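Local coordinates for UPF0749 protein MT1873 (Mycobacterium tuberculosis, PDB 3GMG) that is of unknown function but belongs to the UPF0749 (DUF881) family and is probably membrane-associated, at residues A33-P47 against P102-A116. Residues are numbered along the deposited sequence; the frame is centred on the assembly and turned at random.
Sequences ATGPGVMITIDDPGP and PPYSILAIGDPPTLA
Asp44 OD2 accepts a hydrogen bond from a water 2.8 Å away and another from the backbone N of Val49, while Asp44 OD1 accepts from Gly48 N. The same water accepts from Tyr104 OH at 2.7 Å, lying in the ring plane at its edge, and so links the two segments. Pro102 CA sits over the centre of one face of this ring.

Strands 37-43 and 104-109 run antiparallel. Six backbone hydrogen bonds join Val38, Ile40 and Ile42 to Ala108, Ile106 and Tyr104. The shortest is Ile106 N to Ile40 O, 2.7 Å and nearly straight (165°). A seventh bond, Gly110 N to Pro36 O, ties the end of the ladder to the corner at Pro36.

On the buried face, Ile42 CD1 meets Ile106 CD1 at 3.8 Å. Val38 holds CG1 anti to its carbonyl carbon (chi1 -62°), and this methyl reaches Leu115 CB at 3.8 Å. On the other face, a second water bridges Thr41 OG1 (2.6 Å) and Ser105 OG (2.8 Å). There Met39 CG lies alongside Leu107 CD2.

Helix 51-63 packs against Ile40, Ile106 and Leu115 through Leu61. The two strands are neighbouring inner strands of the five-stranded antiparallel sheet in the alpha+beta fold of this C-terminal DUF881 part of the protein.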
ATOM      1  N   ALA A  33       1.960  -6.787 -17.878  1.00 14.73           N
ATOM      2  CA  ALA A  33       3.379  -7.088 -17.791  1.00 14.30           C
ATOM      3  C   ALA A  33       3.624  -8.546 -18.104  1.00 13.61           C
ATOM      4  O   ALA A  33       2.739  -9.389 -17.951  1.00 13.93           O
ATOM      5  CB  ALA A  33       3.890  -6.775 -16.409  1.00 14.49           C
ATOM      6  N   THR A  34       4.832  -8.821 -18.548  1.00 13.32           N
ATOM      7  CA  THR A  34       5.281 -10.170 -18.800  1.00 13.64           C
ATOM      8  C   THR A  34       6.730 -10.338 -18.347  1.00 13.11           C
ATOM      9  O   THR A  34       7.511  -9.368 -18.306  1.00 13.71           O
ATOM     10  CB  THR A  34       5.118 -10.512 -20.300  1.00 13.37           C
ATOM     11  OG1 THR A  34       5.427 -11.882 -20.513  1.00 14.35           O
ATOM     12  CG2 THR A  34       6.008  -9.648 -21.175  1.00 15.17           C
ATOM     13  N   GLY A  35       7.095 -11.539 -17.954  1.00 12.77           N
ATOM     14  CA  GLY A  35       8.443 -11.871 -17.566  1.00 12.52           C
ATOM     15  C   GLY A  35       8.478 -13.220 -16.891  1.00 12.06           C
ATOM     16  O   GLY A  35       7.434 -13.891 -16.779  1.00 12.14           O
ATOM     17  N   PRO A  36       9.639 -13.663 -16.422  1.00 12.56           N
ATOM     18  CA  PRO A  36       9.689 -14.915 -15.691  1.00 12.70           C
ATOM     19  C   PRO A  36       8.908 -14.808 -14.400  1.00 12.04           C
ATOM     20  O   PRO A  36       8.680 -13.708 -13.912  1.00 12.10           O
ATOM     21  CB  PRO A  36      11.181 -15.096 -15.399  1.00 13.55           C
ATOM     22  CG  PRO A  36      11.736 -13.754 -15.478  1.00 15.11           C
ATOM     23  CD  PRO A  36      10.949 -12.988 -16.458  1.00 13.64           C
ATOM     24  N   GLY A  37       8.475 -15.922 -13.855  1.00 11.90           N
ATOM     25  CA  GLY A  37       7.796 -15.862 -12.598  1.00 12.31           C
ATOM     26  C   GLY A  37       7.297 -17.235 -12.144  1.00 13.72           C
ATOM     27  O   GLY A  37       7.848 -18.283 -12.491  1.00 11.33           O
ATOM     28  N   VAL A  38       6.186 -17.211 -11.421  1.00 10.67           N
ATOM     29  CA  VAL A  38       5.525 -18.431 -10.971  1.00 10.82           C
ATOM     30  C   VAL A  38       4.026 -18.346 -11.189  1.00 10.28           C
ATOM     31  O   VAL A  38       3.454 -17.254 -11.275  1.00 10.02           O
ATOM     32  CB  VAL A  38       5.782 -18.743  -9.496  1.00 10.32           C
ATOM     33  CG1 VAL A  38       7.268 -18.973  -9.260  1.00 12.12           C
ATOM     34  CG2 VAL A  38       5.229 -17.625  -8.563  1.00 10.93           C
ATOM     35  N   MET A  39       3.419 -19.525 -11.338  1.00 10.36           N
ATOM     36  CA  MET A  39       1.980 -19.709 -11.202  1.00 10.48           C
ATOM     37  C   MET A  39       1.749 -20.590  -9.994  1.00 10.16           C
ATOM     38  O   MET A  39       2.321 -21.684  -9.876  1.00 11.46           O
ATOM     39  CB  MET A  39       1.401 -20.355 -12.447  1.00 10.82           C
ATOM     40  CG  MET A  39      -0.105 -20.624 -12.385  1.00 11.31           C
ATOM     41  SD  MET A  39      -0.912 -21.221 -13.943  1.00 10.19           S
ATOM     42  CE  MET A  39      -0.140 -22.788 -14.018  1.00 17.75           C
ATOM     43  N   ILE A  40       0.900 -20.109  -9.104  1.00 10.55           N
ATOM     44  CA  ILE A  40       0.562 -20.786  -7.874  1.00 11.17           C
ATOM     45  C   ILE A  40      -0.891 -21.194  -7.966  1.00 11.79           C
ATOM     46  O   ILE A  40      -1.751 -20.348  -8.188  1.00 12.81           O
ATOM     47  CB  ILE A  40       0.722 -19.847  -6.667  1.00 12.11           C
ATOM     48  CG1 ILE A  40       2.152 -19.290  -6.623  1.00 14.19           C
ATOM     49  CG2 ILE A  40       0.345 -20.569  -5.360  1.00 13.26           C
ATOM     50  CD1 ILE A  40       2.297 -18.024  -5.858  1.00 18.50           C
ATOM     51  N   THR A  41      -1.157 -22.484  -7.823  1.00 11.99           N
ATOM     52  CA  THR A  41      -2.528 -22.991  -7.767  1.00 13.08           C
ATOM     53  C   THR A  41      -2.863 -23.363  -6.327  1.00 12.85           C
ATOM     54  O   THR A  41      -2.069 -24.024  -5.657  1.00 12.81           O
ATOM     55  CB  THR A  41      -2.691 -24.206  -8.643  1.00 13.92           C
ATOM     56  OG1 THR A  41      -2.301 -23.880  -9.976  1.00 17.87           O
ATOM     57  CG2 THR A  41      -4.132 -24.682  -8.615  1.00 15.66           C
ATOM     58  N   ILE A  42      -4.021 -22.917  -5.849  1.00 13.07           N
ATOM     59  CA  ILE A  42      -4.509 -23.282  -4.522  1.00 13.70           C
ATOM     60  C   ILE A  42      -5.845 -24.005  -4.682  1.00 14.16           C
ATOM     61  O   ILE A  42      -6.831 -23.401  -5.141  1.00 14.30           O
ATOM     62  CB  ILE A  42      -4.704 -22.055  -3.606  1.00 13.80           C
ATOM     63  CG1 ILE A  42      -3.354 -21.381  -3.354  1.00 16.28           C
ATOM     64  CG2 ILE A  42      -5.303 -22.507  -2.271  1.00 14.65           C
ATOM     65  CD1 ILE A  42      -3.411 -20.119  -2.524  1.00 17.54           C
ATOM     66  N   ASP A  43      -5.842 -25.292  -4.365  1.00 15.98           N
ATOM     67  CA  ASP A  43      -7.074 -26.064  -4.296  1.00 17.83           C
ATOM     68  C   ASP A  43      -7.534 -26.057  -2.847  1.00 17.64           C
ATOM     69  O   ASP A  43      -6.745 -26.336  -1.930  1.00 18.57           O
ATOM     70  CB  ASP A  43      -6.852 -27.489  -4.794  1.00 18.99           C
ATOM     71  CG  ASP A  43      -8.164 -28.215  -5.082  1.00 23.11           C
ATOM     72  OD1 ASP A  43      -8.948 -27.743  -5.943  1.00 30.58           O
ATOM     73  OD2 ASP A  43      -8.393 -29.264  -4.472  1.00 31.01           O
ATOM     74  N   ASP A  44      -8.809 -25.735  -2.647  1.00 17.97           N
ATOM     75  CA  ASP A  44      -9.380 -25.547  -1.314  1.00 18.13           C
ATOM     76  C   ASP A  44     -10.721 -26.278  -1.234  1.00 18.77           C
ATOM     77  O   ASP A  44     -11.779 -25.640  -1.266  1.00 19.13           O
ATOM     78  CB  ASP A  44      -9.568 -24.062  -1.040  1.00 17.76           C
ATOM     79  CG  ASP A  44     -10.034 -23.768   0.375  1.00 16.91           C
ATOM     80  OD1 ASP A  44      -9.887 -24.645   1.256  1.00 17.83           O
ATOM     81  OD2 ASP A  44     -10.533 -22.658   0.604  1.00 16.97           O
ATOM     82  N   PRO A  45     -10.665 -27.609  -1.120  1.00 19.72           N
ATOM     83  CA  PRO A  45     -11.901 -28.409  -1.163  1.00 20.58           C
ATOM     84  C   PRO A  45     -12.827 -28.308   0.055  1.00 21.43           C
ATOM     85  O   PRO A  45     -13.993 -28.729  -0.044  1.00 22.39           O
ATOM     86  CB  PRO A  45     -11.367 -29.827  -1.320  1.00 20.82           C
ATOM     87  CG  PRO A  45     -10.059 -29.795  -0.628  1.00 21.99           C
ATOM     88  CD  PRO A  45      -9.475 -28.472  -1.022  1.00 19.33           C
ATOM     89  N   GLY A  46     -12.358 -27.765   1.176  1.00 21.36           N
ATOM     90  CA  GLY A  46     -13.183 -27.656   2.388  1.00 21.51           C
ATOM     91  C   GLY A  46     -14.506 -26.936   2.179  1.00 21.56           C
ATOM     92  O   GLY A  46     -15.582 -27.540   2.361  1.00 22.27           O
ATOM     93  N   PRO A  47     -14.469 -25.642   1.843  1.00 20.46           N
ATOM     94  CA  PRO A  47     -13.301 -24.759   1.773  1.00 20.18           C
ATOM     95  C   PRO A  47     -12.900 -24.271   3.158  1.00 20.29           C
ATOM     96  O   PRO A  47     -13.749 -24.145   4.054  1.00 20.45           O
ATOM     97  CB  PRO A  47     -13.813 -23.592   0.945  1.00 20.14           C
ATOM     98  CG  PRO A  47     -15.275 -23.517   1.328  1.00 21.44           C
ATOM     99  CD  PRO A  47     -15.702 -24.923   1.474  1.00 20.74           C
ATOM    100  N   PRO A 102     -12.676 -20.788  -4.859  1.00 16.37           N
ATOM    101  CA  PRO A 102     -11.591 -21.692  -5.253  1.00 16.36           C
ATOM    102  C   PRO A 102     -11.997 -22.689  -6.345  1.00 16.38           C
ATOM    103  O   PRO A 102     -13.208 -22.967  -6.521  1.00 17.40           O
ATOM    104  CB  PRO A 102     -11.221 -22.412  -3.953  1.00 17.04           C
ATOM    105  CG  PRO A 102     -12.484 -22.334  -3.138  1.00 16.21           C
ATOM    106  CD  PRO A 102     -13.168 -21.060  -3.495  1.00 16.60           C
ATOM    107  N   PRO A 103     -11.021 -23.241  -7.078  1.00 15.84           N
ATOM    108  CA  PRO A 103      -9.577 -23.036  -6.872  1.00 14.85           C
ATOM    109  C   PRO A 103      -9.095 -21.676  -7.353  1.00 14.33           C
ATOM    110  O   PRO A 103      -9.723 -21.055  -8.203  1.00 13.90           O
ATOM    111  CB  PRO A 103      -8.937 -24.170  -7.680  1.00 15.35           C
ATOM    112  CG  PRO A 103      -9.936 -24.491  -8.741  1.00 16.08           C
ATOM    113  CD  PRO A 103     -11.287 -24.240  -8.128  1.00 16.37           C
ATOM    114  N   TYR A 104      -7.992 -21.222  -6.763  1.00 12.64           N
ATOM    115  CA  TYR A 104      -7.393 -19.941  -7.115  1.00 12.06           C
ATOM    116  C   TYR A 104      -6.092 -20.156  -7.882  1.00 12.13           C
ATOM    117  O   TYR A 104      -5.404 -21.153  -7.676  1.00 12.62           O
ATOM    118  CB  TYR A 104      -7.078 -19.123  -5.850  1.00 12.37           C
ATOM    119  CG  TYR A 104      -8.221 -19.006  -4.842  1.00 12.24           C
ATOM    120  CD1 TYR A 104      -8.154 -19.631  -3.605  1.00 14.12           C
ATOM    121  CD2 TYR A 104      -9.335 -18.241  -5.123  1.00 14.60           C
ATOM    122  CE1 TYR A 104      -9.192 -19.519  -2.685  1.00 14.82           C
ATOM    123  CE2 TYR A 104     -10.370 -18.122  -4.222  1.00 15.63           C
ATOM    124  CZ  TYR A 104     -10.305 -18.761  -3.023  1.00 15.59           C
ATOM    125  OH  TYR A 104     -11.350 -18.609  -2.124  1.00 16.92           O
ATOM    126  N   SER A 105      -5.755 -19.187  -8.723  1.00 12.49           N
ATOM    127  CA  SER A 105      -4.463 -19.175  -9.438  1.00 13.88           C
ATOM    128  C   SER A 105      -3.839 -17.820  -9.199  1.00 13.77           C
ATOM    129  O   SER A 105      -4.484 -16.795  -9.409  1.00 16.14           O
ATOM    130  CB  SER A 105      -4.691 -19.399 -10.943  1.00 14.78           C
ATOM    131  OG  SER A 105      -3.478 -19.713 -11.625  1.00 20.06           O
ATOM    132  N   ILE A 106      -2.597 -17.803  -8.732  1.00 11.81           N
ATOM    133  CA  ILE A 106      -1.891 -16.546  -8.511  1.00 11.25           C
ATOM    134  C   ILE A 106      -0.699 -16.515  -9.440  1.00 10.46           C
ATOM    135  O   ILE A 106       0.103 -17.439  -9.432  1.00 11.99           O
ATOM    136  CB  ILE A 106      -1.445 -16.355  -7.050  1.00 11.29           C
ATOM    137  CG1 ILE A 106      -2.656 -16.455  -6.102  1.00 12.46           C
ATOM    138  CG2 ILE A 106      -0.725 -15.019  -6.885  1.00 13.08           C
ATOM    139  CD1 ILE A 106      -2.869 -17.842  -5.511  1.00 16.26           C
ATOM    140  N   LEU A 107      -0.603 -15.462 -10.236  1.00 10.17           N
ATOM    141  CA  LEU A 107       0.506 -15.261 -11.179  1.00 10.22           C
ATOM    142  C   LEU A 107       1.393 -14.177 -10.619  1.00 10.54           C
ATOM    143  O   LEU A 107       0.911 -13.151 -10.170  1.00 11.01           O
ATOM    144  CB  LEU A 107      -0.015 -14.823 -12.538  1.00 10.92           C
ATOM    145  CG  LEU A 107      -1.075 -15.711 -13.185  1.00 13.14           C
ATOM    146  CD1 LEU A 107      -1.662 -15.033 -14.401  1.00 15.33           C
ATOM    147  CD2 LEU A 107      -0.437 -17.023 -13.617  1.00 15.92           C
ATOM    148  N   ALA A 108       2.692 -14.406 -10.610  1.00  9.88           N
ATOM    149  CA  ALA A 108       3.646 -13.405 -10.114  1.00  9.85           C
ATOM    150  C   ALA A 108       4.880 -13.389 -10.999  1.00 10.30           C
ATOM    151  O   ALA A 108       5.407 -14.440 -11.352  1.00 11.27           O
ATOM    152  CB  ALA A 108       4.043 -13.688  -8.716  1.00 11.03           C
ATOM    153  N   ILE A 109       5.319 -12.192 -11.343  1.00  9.86           N
ATOM    154  CA  ILE A 109       6.513 -11.976 -12.157  1.00 10.72           C
ATOM    155  C   ILE A 109       7.663 -11.604 -11.248  1.00 10.84           C
ATOM    156  O   ILE A 109       7.537 -10.689 -10.428  1.00 11.65           O
ATOM    157  CB  ILE A 109       6.279 -10.908 -13.221  1.00 10.53           C
ATOM    158  CG1 ILE A 109       5.294 -11.409 -14.295  1.00 11.82           C
ATOM    159  CG2 ILE A 109       7.606 -10.504 -13.905  1.00 12.12           C
ATOM    160  CD1 ILE A 109       4.739 -10.335 -15.206  1.00 13.48           C
ATOM    161  N   GLY A 110       8.761 -12.327 -11.371  1.00 11.25           N
ATOM    162  CA  GLY A 110       9.951 -12.139 -10.520  1.00 11.98           C
ATOM    163  C   GLY A 110      10.927 -13.273 -10.745  1.00 12.97           C
ATOM    164  O   GLY A 110      10.736 -14.069 -11.662  1.00 11.92           O
ATOM    165  N   ASP A 111      11.966 -13.388  -9.916  1.00 13.44           N
ATOM    166  CA  ASP A 111      12.905 -14.509 -10.036  1.00 13.59           C
ATOM    167  C   ASP A 111      12.206 -15.807  -9.616  1.00 13.05           C
ATOM    168  O   ASP A 111      11.856 -15.979  -8.444  1.00 12.95           O
ATOM    169  CB  ASP A 111      14.164 -14.291  -9.188  1.00 14.85           C
ATOM    170  CG  ASP A 111      15.130 -15.423  -9.326  1.00 16.21           C
ATOM    171  OD1 ASP A 111      15.577 -15.647 -10.469  1.00 18.92           O
ATOM    172  OD2 ASP A 111      15.388 -16.123  -8.320  1.00 18.26           O
ATOM    173  N   PRO A 112      12.005 -16.740 -10.565  1.00 12.55           N
ATOM    174  CA  PRO A 112      11.179 -17.915 -10.211  1.00 12.57           C
ATOM    175  C   PRO A 112      11.675 -18.755  -9.017  1.00 12.95           C
ATOM    176  O   PRO A 112      10.880 -19.117  -8.158  1.00 12.73           O
ATOM    177  CB  PRO A 112      11.120 -18.715 -11.535  1.00 13.29           C
ATOM    178  CG  PRO A 112      11.350 -17.746 -12.565  1.00 13.47           C
ATOM    179  CD  PRO A 112      12.350 -16.766 -11.995  1.00 13.06           C
ATOM    180  N   PRO A 113      12.996 -19.022  -8.910  1.00 13.32           N
ATOM    181  CA  PRO A 113      13.434 -19.756  -7.733  1.00 14.13           C
ATOM    182  C   PRO A 113      13.216 -19.009  -6.391  1.00 14.19           C
ATOM    183  O   PRO A 113      12.941 -19.656  -5.366  1.00 15.26           O
ATOM    184  CB  PRO A 113      14.932 -19.976  -8.016  1.00 15.00           C
ATOM    185  CG  PRO A 113      15.028 -19.938  -9.491  1.00 13.86           C
ATOM    186  CD  PRO A 113      14.067 -18.903  -9.920  1.00 14.09           C
ATOM    187  N   THR A 114      13.324 -17.681  -6.393  1.00 13.98           N
ATOM    188  CA  THR A 114      13.124 -16.901  -5.169  1.00 14.18           C
ATOM    189  C   THR A 114      11.651 -16.898  -4.777  1.00 12.87           C
ATOM    190  O   THR A 114      11.315 -17.069  -3.607  1.00 13.04           O
ATOM    191  CB  THR A 114      13.606 -15.458  -5.319  1.00 14.97           C
ATOM    192  OG1 THR A 114      14.949 -15.465  -5.834  1.00 17.82           O
ATOM    193  CG2 THR A 114      13.573 -14.726  -3.994  1.00 15.94           C
ATOM    194  N   LEU A 115      10.780 -16.685  -5.769  1.00 12.15           N
ATOM    195  CA  LEU A 115       9.335 -16.728  -5.509  1.00 11.65           C
ATOM    196  C   LEU A 115       8.933 -18.104  -5.015  1.00 11.94           C
ATOM    197  O   LEU A 115       8.163 -18.206  -4.081  1.00 11.92           O
ATOM    198  CB  LEU A 115       8.558 -16.380  -6.790  1.00 11.10           C
ATOM    199  CG  LEU A 115       8.792 -14.963  -7.325  1.00 12.32           C
ATOM    200  CD1 LEU A 115       8.211 -14.780  -8.732  1.00 13.68           C
ATOM    201  CD2 LEU A 115       8.239 -13.907  -6.394  1.00 15.60           C
ATOM    202  N   ALA A 116       9.459 -19.170  -5.614  1.00 12.11           N
ATOM    203  CA  ALA A 116       9.153 -20.518  -5.149  1.00 13.48           C
ATOM    204  C   ALA A 116       9.663 -20.765  -3.741  1.00 13.99           C
ATOM    205  O   ALA A 116       8.975 -21.372  -2.928  1.00 14.24           O
ATOM    206  CB  ALA A 116       9.702 -21.562  -6.110  1.00 14.08           C
TER
HETATM  207  O   HOH W   1      -3.672 -22.466 -11.736  1.00 25.93           O
HETATM  208  O   HOH W   2     -11.265 -20.014   0.134  1.00 16.79           O